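Local coordinates for protein putative hydrolase (Shewanella frigidimarina, PDB 3LHO) that probably acts as an iron(II)-dependent dioxygenase of the 2-oxoadipate dioxygenase/decarboxylase family, converting 2-oxoadipate to 2-hydroxyglutarate, at residues G133-V138 and L159-N164; I49-L54 and D117-A122; E103-V108 and L147-Y152; K19-A24 and M214-V219. All blocks are in the same frame, centred on the assembly; numbering follows the deposited sequence.

Interaction 1. Residues G133-V138 and L159-N164; sequences GRHWDV and LGYRAN
Gly133 and Tyr161 form a single antiparallel bridge, a hydrogen-bonded pair. Gly133 N donates to Tyr161 O at 2.9 Å, and Tyr161 N donates back to Gly133 O at 3.0 Å. Both donors sit above the plane of the carbonyl they meet. Gly160, the first residue after helix 151-159, has positive phi, and its CA lies 3.5 Å from Gly133 O in a CA-H...O contact. A side chain on Gly160 would run into Gly133 O and Arg134 N.

Trp136 and Tyr161 cross at about a right angle, with Tyr161 CE2 at the indole edge, 3.8 Å from Trp136 CH2. Arg134 CG rests over one indole face, toward the rim and 3.4 Å above the plane. Its chain bends at chi3, and Arg134 NH1 donates to Trp136 O at 2.9 Å. An alanine in place of Arg134 would probably remove the CG contact over the rim of the indole and leave Trp136 O without this donor. The two backbone bonds of the one bridge hold Gly133 against Tyr161, and so join the loop before helix 140-149 to the end of helix 151-159. The two rings meet beside the bridge, with Trp136 NE1 satisfied by Ala157 O and Tyr161 OH by Thr46 OG1.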
loop_
_atom_site.group_PDB
_atom_site.type_symbol
_atom_site.label_atom_id
_atom_site.label_comp_id
_atom_site.label_asym_id
_atom_site.label_seq_id
_atom_site.Cartn_x
_atom_site.Cartn_y
_atom_site.Cartn_z
ATOM N N GLY A 133 0.672 -13.224 0.693
ATOM C CA GLY A 133 1.103 -13.342 -0.725
ATOM C C GLY A 133 0.060 -13.934 -1.654
ATOM O O GLY A 133 -1.173 -13.710 -1.509
ATOM N N ARG A 134 0.568 -14.660 -2.640
ATOM C CA ARG A 134 -0.259 -15.227 -3.666
ATOM C C ARG A 134 -0.857 -16.526 -3.217
ATOM O O ARG A 134 -0.143 -17.386 -2.765
ATOM C CB ARG A 134 0.567 -15.508 -4.936
ATOM C CG ARG A 134 0.248 -14.545 -6.047
ATOM C CD ARG A 134 0.684 -15.059 -7.392
ATOM N NE ARG A 134 2.076 -15.521 -7.413
ATOM C CZ ARG A 134 2.471 -16.713 -7.839
ATOM N NH1 ARG A 134 1.588 -17.609 -8.294
ATOM N NH2 ARG A 134 3.766 -17.018 -7.802
ATOM N N HIS A 135 -2.140 -16.703 -3.451
ATOM C CA HIS A 135 -2.817 -17.953 -3.114
ATOM C C HIS A 135 -3.209 -18.767 -4.370
ATOM O O HIS A 135 -3.857 -19.816 -4.254
ATOM C CB HIS A 135 -4.076 -17.655 -2.315
ATOM C CG HIS A 135 -3.824 -17.057 -0.959
ATOM N ND1 HIS A 135 -4.067 -17.741 0.218
ATOM C CD2 HIS A 135 -3.401 -15.820 -0.596
ATOM C CE1 HIS A 135 -3.785 -16.954 1.247
ATOM N NE2 HIS A 135 -3.373 -15.785 0.780
ATOM N N TRP A 136 -2.827 -18.274 -5.554
ATOM C CA TRP A 136 -3.314 -18.791 -6.829
ATOM C C TRP A 136 -2.151 -18.999 -7.788
ATOM O O TRP A 136 -1.143 -18.324 -7.690
ATOM C CB TRP A 136 -4.344 -17.819 -7.462
ATOM C CG TRP A 136 -3.884 -16.426 -7.389
ATOM C CD1 TRP A 136 -3.030 -15.803 -8.261
ATOM C CD2 TRP A 136 -4.202 -15.469 -6.378
ATOM N NE1 TRP A 136 -2.787 -14.520 -7.848
ATOM C CE2 TRP A 136 -3.490 -14.282 -6.694
ATOM C CE3 TRP A 136 -5.011 -15.494 -5.226
ATOM C CZ2 TRP A 136 -3.575 -13.133 -5.918
ATOM C CZ3 TRP A 136 -5.082 -14.370 -4.447
ATOM C CH2 TRP A 136 -4.373 -13.184 -4.806
ATOM N N ASP A 137 -2.287 -20.006 -8.639
ATOM C CA ASP A 137 -1.504 -20.129 -9.877
ATOM C C ASP A 137 -1.994 -19.092 -10.877
ATOM O O ASP A 137 -3.195 -18.846 -11.005
ATOM C CB ASP A 137 -1.702 -21.490 -10.507
ATOM C CG ASP A 137 -1.105 -22.579 -9.673
ATOM O OD1 ASP A 137 -0.029 -22.325 -9.102
ATOM O OD2 ASP A 137 -1.726 -23.647 -9.554
ATOM N N VAL A 138 -1.061 -18.490 -11.587
ATOM C CA VAL A 138 -1.429 -17.542 -12.625
ATOM C C VAL A 138 -0.388 -17.613 -13.738
ATOM O O VAL A 138 0.817 -17.782 -13.469
ATOM C CB VAL A 138 -1.601 -16.128 -12.030
ATOM C CG1 VAL A 138 -0.397 -15.704 -11.206
ATOM C CG2 VAL A 138 -1.948 -15.107 -13.124
ATOM N N LEU A 159 1.342 -10.333 -7.133
ATOM C CA LEU A 159 2.009 -10.331 -5.795
ATOM C C LEU A 159 1.116 -10.757 -4.619
ATOM O O LEU A 159 1.615 -11.152 -3.553
ATOM C CB LEU A 159 2.627 -8.945 -5.552
ATOM C CG LEU A 159 3.874 -8.696 -6.436
ATOM C CD1 LEU A 159 4.219 -7.248 -6.440
ATOM C CD2 LEU A 159 5.077 -9.530 -5.984
ATOM N N GLY A 160 -0.187 -10.723 -4.839
ATOM C CA GLY A 160 -1.157 -11.143 -3.848
ATOM C C GLY A 160 -1.317 -10.180 -2.676
ATOM O O GLY A 160 -1.338 -8.946 -2.843
ATOM N N TYR A 161 -1.503 -10.762 -1.499
ATOM C CA TYR A 161 -1.844 -10.024 -0.292
ATOM C C TYR A 161 -0.591 -9.695 0.481
ATOM O O TYR A 161 -0.067 -10.523 1.224
ATOM C CB TYR A 161 -2.901 -10.782 0.547
ATOM C CG TYR A 161 -4.216 -10.720 -0.174
ATOM C CD1 TYR A 161 -4.899 -9.536 -0.258
ATOM C CD2 TYR A 161 -4.696 -11.803 -0.914
ATOM C CE1 TYR A 161 -6.051 -9.438 -0.947
ATOM C CE2 TYR A 161 -5.868 -11.679 -1.680
ATOM C CZ TYR A 161 -6.530 -10.522 -1.662
ATOM O OH TYR A 161 -7.669 -10.400 -2.431
ATOM N N ARG A 162 -0.090 -8.495 0.258
ATOM C CA ARG A 162 1.155 -7.986 0.849
ATOM C C ARG A 162 1.031 -6.462 0.844
ATOM O O ARG A 162 0.205 -5.907 0.102
ATOM C CB ARG A 162 2.416 -8.409 0.058
ATOM C CG ARG A 162 2.497 -9.841 -0.327
ATOM C CD ARG A 162 3.692 -10.162 -1.187
ATOM N NE ARG A 162 4.947 -10.146 -0.435
ATOM C CZ ARG A 162 6.121 -10.588 -0.889
ATOM N NH1 ARG A 162 6.243 -11.126 -2.093
ATOM N NH2 ARG A 162 7.205 -10.470 -0.123
ATOM N N ALA A 163 1.777 -5.754 1.683
ATOM C CA ALA A 163 1.637 -4.244 1.673
ATOM C C ALA A 163 2.016 -3.723 0.312
ATOM O O ALA A 163 3.011 -4.154 -0.263
ATOM C CB ALA A 163 2.519 -3.578 2.766
ATOM N N ASN A 164 1.212 -2.808 -0.239
ATOM C CA ASN A 164 1.589 -2.138 -1.464
ATOM C C ASN A 164 2.640 -1.073 -1.195
ATOM O O ASN A 164 3.574 -0.925 -1.975
ATOM C CB ASN A 164 0.384 -1.500 -2.152
ATOM C CG ASN A 164 0.769 -0.703 -3.435
ATOM O OD1 ASN A 164 0.920 0.508 -3.388
ATOM N ND2 ASN A 164 0.941 -1.398 -4.565
#

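Interaction 2. Residues I49-L54 and D117-A122; sequences IAKVNL and DQVDIA. With SO4 (sulfate ion), chain C.
Lys51 NZ donates to Val119 O at 2.7 Å, the one hydrogen bond between the two segments. The nitrogen lies in the carbonyl plane, with a C=O...N angle of 151°. A second bond runs from the same nitrogen to Ile116 O, near the end of helix 106-116. Lys51 thus ties a short 3-10 turn, residues 50-51, to the loop that leaves this helix. The turn follows strand 39-47 and precedes helix 54-62, which Asn53 opens as N-cap residue. Its OD1 accepts from Val56 N.

The lysine reaches across with CG anti to its backbone N (chi1 -163°). The chain then bends at chi3, about the CG-CD bond. Its methylenes run past Val119 in the opposite direction, and Lys51 CD comes to 4.0 Å from Val119 CB. Ile121 crosses the lysine obliquely, with its CG1 4.2 Å from Lys51 CG. Beside the lysine, Val52 CG1 meets Val119 CG1 at 4.3 Å in a looser apolar contact. The carboxylate of Asp117 is near NZ but does not touch it. Its negative charge would probably still help to steady the ammonium group.

Each segment also has a local feature. Asp120 OD1 accepts from Ala122 N at 3.0 Å, which makes an Asx turn. The oxygen is met from above the carboxylate plane. In the 3-10 turn, Val52 N bonds to Ile49 O. A sulfate ion, probably from the crystallisation liquor, sits beside this turn: Ala50 N donates to its O2 at 2.8 Å with an N-H...O angle of 163°.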
loop_
_atom_site.group_PDB
_atom_site.type_symbol
_atom_site.label_atom_id
_atom_site.label_comp_id
_atom_site.label_asym_id
_atom_site.label_seq_id
_atom_site.Cartn_x
_atom_site.Cartn_y
_atom_site.Cartn_z
ATOM N N ILE A 49 -14.778 -8.880 -4.149
ATOM C CA ILE A 49 -15.294 -10.249 -4.169
ATOM C C ILE A 49 -15.414 -10.590 -2.654
ATOM O O ILE A 49 -14.445 -10.385 -1.890
ATOM C CB ILE A 49 -14.313 -11.199 -4.907
ATOM C CG1 ILE A 49 -14.290 -10.880 -6.419
ATOM C CG2 ILE A 49 -14.673 -12.674 -4.674
ATOM C CD1 ILE A 49 -13.280 -11.597 -7.248
ATOM N N ALA A 50 -16.601 -11.048 -2.235
ATOM C CA ALA A 50 -16.974 -11.191 -0.813
ATOM C C ALA A 50 -15.874 -11.853 0.011
ATOM O O ALA A 50 -15.470 -11.396 1.110
ATOM C CB ALA A 50 -18.320 -12.007 -0.691
ATOM N N LYS A 51 -15.370 -12.934 -0.515
ATOM C CA LYS A 51 -14.355 -13.699 0.212
ATOM C C LYS A 51 -13.152 -12.842 0.686
ATOM O O LYS A 51 -12.504 -13.148 1.715
ATOM C CB LYS A 51 -13.812 -14.821 -0.669
ATOM C CG LYS A 51 -13.079 -15.902 0.156
ATOM C CD LYS A 51 -12.340 -16.983 -0.687
ATOM C CE LYS A 51 -13.229 -17.779 -1.597
ATOM N NZ LYS A 51 -12.438 -18.784 -2.391
ATOM N N VAL A 52 -12.819 -11.795 -0.065
ATOM C CA VAL A 52 -11.572 -11.042 0.157
ATOM C C VAL A 52 -11.801 -9.533 0.093
ATOM O O VAL A 52 -10.869 -8.791 -0.100
ATOM C CB VAL A 52 -10.449 -11.416 -0.882
ATOM C CG1 VAL A 52 -10.032 -12.855 -0.754
ATOM C CG2 VAL A 52 -10.868 -11.164 -2.305
ATOM N N ASN A 53 -13.021 -9.082 0.325
ATOM C CA ASN A 53 -13.354 -7.675 0.080
ATOM C C ASN A 53 -12.736 -6.710 1.114
ATOM O O ASN A 53 -12.043 -7.126 2.021
ATOM C CB ASN A 53 -14.868 -7.509 -0.096
ATOM C CG ASN A 53 -15.636 -7.656 1.151
ATOM O OD1 ASN A 53 -15.092 -7.567 2.266
ATOM N ND2 ASN A 53 -16.951 -7.817 1.003
ATOM N N LEU A 54 -12.926 -5.422 0.888
ATOM C CA LEU A 54 -12.370 -4.389 1.751
ATOM C C LEU A 54 -12.602 -4.737 3.263
ATOM O O LEU A 54 -11.656 -4.706 4.061
ATOM C CB LEU A 54 -12.988 -3.025 1.355
ATOM C CG LEU A 54 -12.178 -1.778 1.710
ATOM C CD1 LEU A 54 -12.768 -0.586 1.000
ATOM C CD2 LEU A 54 -12.160 -1.585 3.231
ATOM N N ASP A 117 -11.053 -17.700 -6.484
ATOM C CA ASP A 117 -11.632 -19.003 -6.207
ATOM C C ASP A 117 -10.578 -19.859 -5.592
ATOM O O ASP A 117 -10.894 -20.787 -4.864
ATOM C CB ASP A 117 -12.134 -19.709 -7.470
ATOM C CG ASP A 117 -13.437 -19.171 -7.962
ATOM O OD1 ASP A 117 -14.061 -18.359 -7.259
ATOM O OD2 ASP A 117 -13.802 -19.532 -9.100
ATOM N N GLN A 118 -9.314 -19.588 -5.855
ATOM C CA GLN A 118 -8.264 -20.456 -5.266
ATOM C C GLN A 118 -7.875 -20.127 -3.824
ATOM O O GLN A 118 -7.156 -20.921 -3.165
ATOM C CB GLN A 118 -7.023 -20.455 -6.147
ATOM C CG GLN A 118 -7.253 -21.052 -7.531
ATOM C CD GLN A 118 -6.101 -20.757 -8.490
ATOM O OE1 GLN A 118 -4.988 -21.249 -8.307
ATOM N NE2 GLN A 118 -6.372 -19.960 -9.535
ATOM N N VAL A 119 -8.317 -18.971 -3.339
ATOM C CA VAL A 119 -8.092 -18.563 -1.950
ATOM C C VAL A 119 -8.962 -19.412 -0.997
ATOM O O VAL A 119 -10.188 -19.417 -1.090
ATOM C CB VAL A 119 -8.432 -17.083 -1.728
ATOM C CG1 VAL A 119 -8.257 -16.705 -0.226
ATOM C CG2 VAL A 119 -7.581 -16.167 -2.643
ATOM N N ASP A 120 -8.310 -20.151 -0.110
ATOM C CA ASP A 120 -9.002 -20.791 0.997
ATOM C C ASP A 120 -9.621 -19.785 1.951
ATOM O O ASP A 120 -8.920 -18.942 2.543
ATOM C CB ASP A 120 -8.013 -21.675 1.766
ATOM C CG ASP A 120 -8.669 -22.444 2.906
ATOM O OD1 ASP A 120 -9.898 -22.335 3.112
ATOM O OD2 ASP A 120 -7.931 -23.168 3.594
ATOM N N ILE A 121 -10.937 -19.865 2.119
ATOM C CA ILE A 121 -11.655 -18.881 2.959
ATOM C C ILE A 121 -11.057 -18.870 4.368
ATOM O O ILE A 121 -10.977 -17.841 5.019
ATOM C CB ILE A 121 -13.181 -19.125 3.009
ATOM C CG1 ILE A 121 -13.877 -17.937 3.699
ATOM C CG2 ILE A 121 -13.526 -20.531 3.701
ATOM C CD1 ILE A 121 -15.360 -17.887 3.531
ATOM N N ALA A 122 -10.590 -20.030 4.828
ATOM C CA ALA A 122 -10.004 -20.101 6.147
ATOM C C ALA A 122 -8.732 -19.264 6.306
ATOM O O ALA A 122 -8.425 -18.833 7.401
ATOM C CB ALA A 122 -9.761 -21.532 6.516
HETATM S S SO4 C . -19.007 -12.604 -4.514
HETATM O O1 SO4 C . -18.607 -13.562 -3.487
HETATM O O2 SO4 C . -18.543 -11.247 -4.194
HETATM O O3 SO4 C . -18.478 -13.062 -5.803
HETATM O O4 SO4 C . -20.470 -12.548 -4.536
#

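Interaction 3. Residues E103-V108 and L147-Y152; sequences EFSPEV and LAESEY
Glu149 places both carboxylate oxygens on Ser105. Ser105 N donates to Glu149 OE1 at 3.0 Å, and the bond is nearly straight at 172°. Ser105 OG donates to Glu149 OE2 at 2.8 Å. Each oxygen uses its syn lone pair, so the carboxylate is held by two bonds and its rotation is fixed. The glutamate chain is extended beyond CG, with chi2 at 179°.

Ser105 OG has a second role. It accepts from Val108 N at 3.0 Å and so caps helix 106-116 as N-cap residue. The hydroxyl therefore gives its hydrogen to Glu149 and receives one from the helix. The first turn of this helix is joined in this way to the junction between helix 140-149 and helix 151-159. Ser150 is the N-cap of the latter, and its OG accepts from Ala153 N.

Val108 and Phe104 pack against the carboxylate. Val108 CG2 lies 3.4 Å from Glu149 OE2. The Phe104 ring slides past the glutamate in the opposite direction, with the two planes 24° apart. Glu149 OE1 sits at the ring edge, 3.6 Å from Phe104 CD1. Farther along the ring, Phe104 CE1 touches Ser150 CB at 3.7 Å. Phe104 and Ser150 also both pack on Leu99 of strand 93-99.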
loop_
_atom_site.group_PDB
_atom_site.type_symbol
_atom_site.label_atom_id
_atom_site.label_comp_id
_atom_site.label_asym_id
_atom_site.label_seq_id
_atom_site.Cartn_x
_atom_site.Cartn_y
_atom_site.Cartn_z
ATOM N N GLU A 103 -16.479 -3.431 -13.410
ATOM C CA GLU A 103 -16.221 -2.355 -14.367
ATOM C C GLU A 103 -15.330 -2.845 -15.523
ATOM O O GLU A 103 -15.011 -2.070 -16.383
ATOM C CB GLU A 103 -15.572 -1.149 -13.678
ATOM C CG GLU A 103 -16.397 -0.581 -12.512
ATOM C CD GLU A 103 -17.605 0.208 -12.980
ATOM O OE1 GLU A 103 -17.764 0.331 -14.188
ATOM O OE2 GLU A 103 -18.378 0.716 -12.143
ATOM N N PHE A 104 -14.891 -4.111 -15.508
ATOM C CA PHE A 104 -13.901 -4.592 -16.466
ATOM C C PHE A 104 -14.539 -5.539 -17.438
ATOM O O PHE A 104 -15.667 -5.957 -17.222
ATOM C CB PHE A 104 -12.679 -5.197 -15.693
ATOM C CG PHE A 104 -11.976 -4.166 -14.933
ATOM C CD1 PHE A 104 -11.064 -3.321 -15.575
ATOM C CD2 PHE A 104 -12.360 -3.875 -13.627
ATOM C CE1 PHE A 104 -10.476 -2.269 -14.903
ATOM C CE2 PHE A 104 -11.775 -2.805 -12.946
ATOM C CZ PHE A 104 -10.830 -2.008 -13.576
ATOM N N SER A 105 -13.828 -5.875 -18.519
ATOM C CA SER A 105 -14.315 -6.844 -19.518
ATOM C C SER A 105 -14.743 -8.170 -18.872
ATOM O O SER A 105 -14.169 -8.577 -17.854
ATOM C CB SER A 105 -13.244 -7.125 -20.603
ATOM O OG SER A 105 -12.182 -7.998 -20.146
ATOM N N PRO A 106 -15.760 -8.837 -19.446
ATOM C CA PRO A 106 -16.153 -10.181 -18.974
ATOM C C PRO A 106 -14.953 -11.150 -18.814
ATOM O O PRO A 106 -14.900 -11.943 -17.887
ATOM C CB PRO A 106 -17.111 -10.662 -20.070
ATOM C CG PRO A 106 -17.749 -9.333 -20.610
ATOM C CD PRO A 106 -16.667 -8.318 -20.508
ATOM N N GLU A 107 -13.993 -11.051 -19.721
ATOM C CA GLU A 107 -12.809 -11.884 -19.708
ATOM C C GLU A 107 -11.910 -11.568 -18.515
ATOM O O GLU A 107 -11.423 -12.474 -17.828
ATOM C CB GLU A 107 -12.060 -11.733 -21.050
ATOM C CG GLU A 107 -12.905 -12.254 -22.263
ATOM C CD GLU A 107 -13.864 -11.207 -22.905
ATOM O OE1 GLU A 107 -14.018 -10.094 -22.376
ATOM O OE2 GLU A 107 -14.477 -11.516 -23.948
ATOM N N VAL A 108 -11.713 -10.300 -18.220
ATOM C CA VAL A 108 -10.957 -9.976 -17.011
ATOM C C VAL A 108 -11.699 -10.408 -15.703
ATOM O O VAL A 108 -11.080 -10.892 -14.753
ATOM C CB VAL A 108 -10.609 -8.480 -17.006
ATOM C CG1 VAL A 108 -10.184 -8.021 -15.622
ATOM C CG2 VAL A 108 -9.492 -8.235 -18.034
ATOM N N LEU A 147 -3.374 -6.609 -17.006
ATOM C CA LEU A 147 -2.530 -5.430 -17.143
ATOM C C LEU A 147 -3.066 -4.506 -18.243
ATOM O O LEU A 147 -2.993 -3.323 -18.091
ATOM C CB LEU A 147 -1.063 -5.860 -17.370
ATOM C CG LEU A 147 0.058 -4.822 -17.342
ATOM C CD1 LEU A 147 0.161 -4.085 -15.983
ATOM C CD2 LEU A 147 1.382 -5.475 -17.685
ATOM N N ALA A 148 -3.688 -5.056 -19.273
ATOM C CA ALA A 148 -4.199 -4.249 -20.399
ATOM C C ALA A 148 -5.340 -3.340 -19.963
ATOM O O ALA A 148 -5.564 -2.305 -20.564
ATOM C CB ALA A 148 -4.652 -5.154 -21.571
ATOM N N GLU A 149 -6.057 -3.724 -18.917
ATOM C CA GLU A 149 -7.189 -2.927 -18.446
ATOM C C GLU A 149 -6.945 -2.284 -17.074
ATOM O O GLU A 149 -7.525 -1.258 -16.778
ATOM C CB GLU A 149 -8.430 -3.804 -18.392
ATOM C CG GLU A 149 -8.945 -4.180 -19.754
ATOM C CD GLU A 149 -10.155 -5.070 -19.680
ATOM O OE1 GLU A 149 -11.006 -4.818 -18.801
ATOM O OE2 GLU A 149 -10.242 -6.042 -20.467
ATOM N N SER A 150 -6.094 -2.889 -16.242
ATOM C CA SER A 150 -5.863 -2.401 -14.894
ATOM C C SER A 150 -4.503 -2.793 -14.339
ATOM O O SER A 150 -4.269 -3.980 -14.007
ATOM C CB SER A 150 -6.976 -2.901 -13.940
ATOM O OG SER A 150 -6.778 -2.409 -12.596
ATOM N N GLU A 151 -3.613 -1.806 -14.183
ATOM C CA GLU A 151 -2.326 -2.061 -13.487
ATOM C C GLU A 151 -2.567 -2.565 -12.066
ATOM O O GLU A 151 -1.839 -3.430 -11.542
ATOM C CB GLU A 151 -1.479 -0.786 -13.422
ATOM C CG GLU A 151 -0.860 -0.395 -14.770
ATOM C CD GLU A 151 -0.194 0.972 -14.713
ATOM O OE1 GLU A 151 0.575 1.215 -13.754
ATOM O OE2 GLU A 151 -0.449 1.801 -15.618
ATOM N N TYR A 152 -3.568 -1.984 -11.413
ATOM C CA TYR A 152 -3.946 -2.391 -10.053
ATOM C C TYR A 152 -4.268 -3.867 -9.972
ATOM O O TYR A 152 -3.673 -4.607 -9.149
ATOM C CB TYR A 152 -5.159 -1.546 -9.635
ATOM C CG TYR A 152 -5.659 -1.722 -8.220
ATOM C CD1 TYR A 152 -6.327 -2.905 -7.830
ATOM C CD2 TYR A 152 -5.547 -0.678 -7.287
ATOM C CE1 TYR A 152 -6.862 -3.045 -6.536
ATOM C CE2 TYR A 152 -6.044 -0.831 -5.986
ATOM C CZ TYR A 152 -6.698 -2.042 -5.617
ATOM O OH TYR A 152 -7.232 -2.238 -4.319
#

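Interaction 4. Residues K19-A24 and M214-V219; sequences KMTPSA and MADKVV
Asp216 bonds to Ser23 through both carboxylate oxygens, at the first turn of helix 22-32. Thr21 is the N-cap residue, but its side chain makes no capping bond, and its OG1 goes to Tyr17 O. The carboxylate comes instead from Asp216, just before strand 217-222, which pairs with strand 225-230 in a beta hairpin.

The direct hydrogen bonds are two. Ser23 N donates to Asp216 OD2 at 3.0 Å, meeting it on the syn side and 27° out of the carboxylate plane. Ser23 OG donates to Asp216 OD1 at 2.6 Å, on the syn lone pair. Asp216 CG stands anti to its carbonyl carbon (chi1 -71°), which turns the carboxyl carbon toward Ser23. A negative group at this helix start would probably be stabilised by the helix dipole. An alanine in place of Asp216 would probably leave Ser23 N and OG without these acceptors and the helix start less firmly tied to the hairpin.

Most van der Waals contacts gather round the same carboxylate. Pro22 runs past it in the opposite direction, with CD 3.3 Å from Asp216 OD2. Thr21 crosses it at about a right angle and brings CG2 to 3.4 Å from the same oxygen. Apart from the carboxylate, Val218 CG1 lies 4.2 Å from CB of Met20, which is selenomethionine here. Leu159 touches both residues.

The last link is a water bridge. One water donates to Met20 O at 3.0 Å and to Lys217 O at 2.7 Å.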
loop_
_atom_site.group_PDB
_atom_site.type_symbol
_atom_site.label_atom_id
_atom_site.label_comp_id
_atom_site.label_asym_id
_atom_site.label_seq_id
_atom_site.Cartn_x
_atom_site.Cartn_y
_atom_site.Cartn_z
ATOM N N LYS A 19 11.208 -7.483 1.821
ATOM C CA LYS A 19 11.639 -8.510 0.913
ATOM C C LYS A 19 11.394 -8.118 -0.531
ATOM O O LYS A 19 12.199 -8.451 -1.379
ATOM C CB LYS A 19 10.966 -9.856 1.201
ATOM C CG LYS A 19 11.278 -10.433 2.553
ATOM C CD LYS A 19 10.442 -11.702 2.785
ATOM C CE LYS A 19 10.633 -12.247 4.172
ATOM N NZ LYS A 19 9.721 -13.412 4.360
HETATM N N MSE A 20 10.271 -7.450 -0.807
HETATM C CA MSE A 20 9.952 -6.936 -2.124
HETATM C C MSE A 20 10.646 -5.611 -2.352
HETATM O O MSE A 20 10.893 -5.262 -3.497
HETATM C CB MSE A 20 8.453 -6.617 -2.263
HETATM C CG MSE A 20 7.589 -7.821 -2.411
HETATM SE SE MSE A 20 5.812 -7.257 -2.640
HETATM C CE MSE A 20 5.441 -6.604 -0.863
ATOM N N THR A 21 10.933 -4.889 -1.266
ATOM C CA THR A 21 11.279 -3.459 -1.336
ATOM C C THR A 21 12.562 -3.154 -0.511
ATOM O O THR A 21 12.514 -2.455 0.518
ATOM C CB THR A 21 10.097 -2.602 -0.816
ATOM O OG1 THR A 21 8.864 -3.207 -1.233
ATOM C CG2 THR A 21 10.162 -1.172 -1.351
ATOM N N PRO A 22 13.714 -3.669 -0.972
ATOM C CA PRO A 22 14.974 -3.441 -0.262
ATOM C C PRO A 22 15.308 -1.974 -0.059
ATOM O O PRO A 22 15.913 -1.632 0.959
ATOM C CB PRO A 22 16.031 -4.116 -1.150
ATOM C CG PRO A 22 15.386 -4.349 -2.447
ATOM C CD PRO A 22 13.919 -4.522 -2.165
ATOM N N SER A 23 14.872 -1.121 -0.984
ATOM C CA SER A 23 15.069 0.312 -0.838
ATOM C C SER A 23 14.461 0.868 0.469
ATOM O O SER A 23 15.045 1.738 1.104
ATOM C CB SER A 23 14.467 1.060 -2.022
ATOM O OG SER A 23 15.161 0.743 -3.215
ATOM N N ALA A 24 13.295 0.355 0.836
ATOM C CA ALA A 24 12.643 0.741 2.054
ATOM C C ALA A 24 13.515 0.356 3.248
ATOM O O ALA A 24 13.675 1.131 4.189
ATOM C CB ALA A 24 11.196 0.104 2.145
HETATM N N MSE A 214 11.428 5.212 -6.784
HETATM C CA MSE A 214 11.023 4.335 -7.863
HETATM C C MSE A 214 10.917 2.930 -7.323
HETATM O O MSE A 214 11.683 2.558 -6.442
HETATM C CB MSE A 214 12.050 4.405 -8.956
HETATM C CG MSE A 214 11.784 5.583 -9.893
HETATM SE SE MSE A 214 12.429 4.881 -11.511
HETATM C CE MSE A 214 14.136 5.243 -11.134
ATOM N N ALA A 215 9.947 2.171 -7.822
ATOM C CA ALA A 215 9.714 0.811 -7.333
ATOM C C ALA A 215 10.933 -0.074 -7.503
ATOM O O ALA A 215 11.699 0.041 -8.475
ATOM C CB ALA A 215 8.465 0.186 -8.011
ATOM N N ASP A 216 11.163 -0.938 -6.527
ATOM C CA ASP A 216 12.148 -1.975 -6.684
ATOM C C ASP A 216 11.599 -3.036 -7.664
ATOM O O ASP A 216 10.499 -2.879 -8.195
ATOM C CB ASP A 216 12.493 -2.595 -5.324
ATOM C CG ASP A 216 13.305 -1.648 -4.435
ATOM O OD1 ASP A 216 14.273 -1.038 -4.925
ATOM O OD2 ASP A 216 12.986 -1.534 -3.245
ATOM N N LYS A 217 12.348 -4.115 -7.854
ATOM C CA LYS A 217 11.967 -5.146 -8.826
ATOM C C LYS A 217 11.930 -6.471 -8.110
ATOM O O LYS A 217 12.753 -6.695 -7.219
ATOM C CB LYS A 217 12.990 -5.202 -9.971
ATOM C CG LYS A 217 13.027 -3.922 -10.821
ATOM C CD LYS A 217 14.089 -3.982 -11.951
ATOM C CE LYS A 217 15.505 -3.802 -11.425
ATOM N NZ LYS A 217 16.492 -3.359 -12.460
ATOM N N VAL A 218 11.017 -7.356 -8.510
ATOM C CA VAL A 218 11.011 -8.734 -8.001
ATOM C C VAL A 218 10.702 -9.689 -9.115
ATOM O O VAL A 218 10.143 -9.293 -10.125
ATOM C CB VAL A 218 9.969 -8.974 -6.895
ATOM C CG1 VAL A 218 10.360 -8.243 -5.634
ATOM C CG2 VAL A 218 8.551 -8.586 -7.370
ATOM N N VAL A 219 11.048 -10.954 -8.919
ATOM C CA VAL A 219 10.737 -12.017 -9.872
ATOM C C VAL A 219 9.416 -12.657 -9.432
ATOM O O VAL A 219 9.239 -13.003 -8.273
ATOM C CB VAL A 219 11.875 -13.099 -9.934
ATOM C CG1 VAL A 219 11.490 -14.200 -10.884
ATOM C CG2 VAL A 219 13.202 -12.490 -10.340
HETATM O O HOH W 1 13.441 -6.390 -4.577
#

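How the interactions relate
From the N terminus, the first segment met is 19-24. Its partner, 214-219, comes 190 residues later, so interaction 4 closes the longest loop and the other three nest inside it. Residues 49-54 open interaction 2, and 103-108 open interaction 3 before 117-122 close interaction 2. These two contacts therefore cross. Interaction 1 opens at 133-138, crosses interaction 3, which closes at 147-152, and itself closes at 159-164. It touches interaction 2 through Trp136 and Val119, and interaction 4 through Arg162 and Met20. The contacts join helices 6-20 and 22-32 to hairpin 217-230, the turn after strand 39-47 to the loop after helix 106-116, and helix 106-116 to helices 140-149 and 151-159.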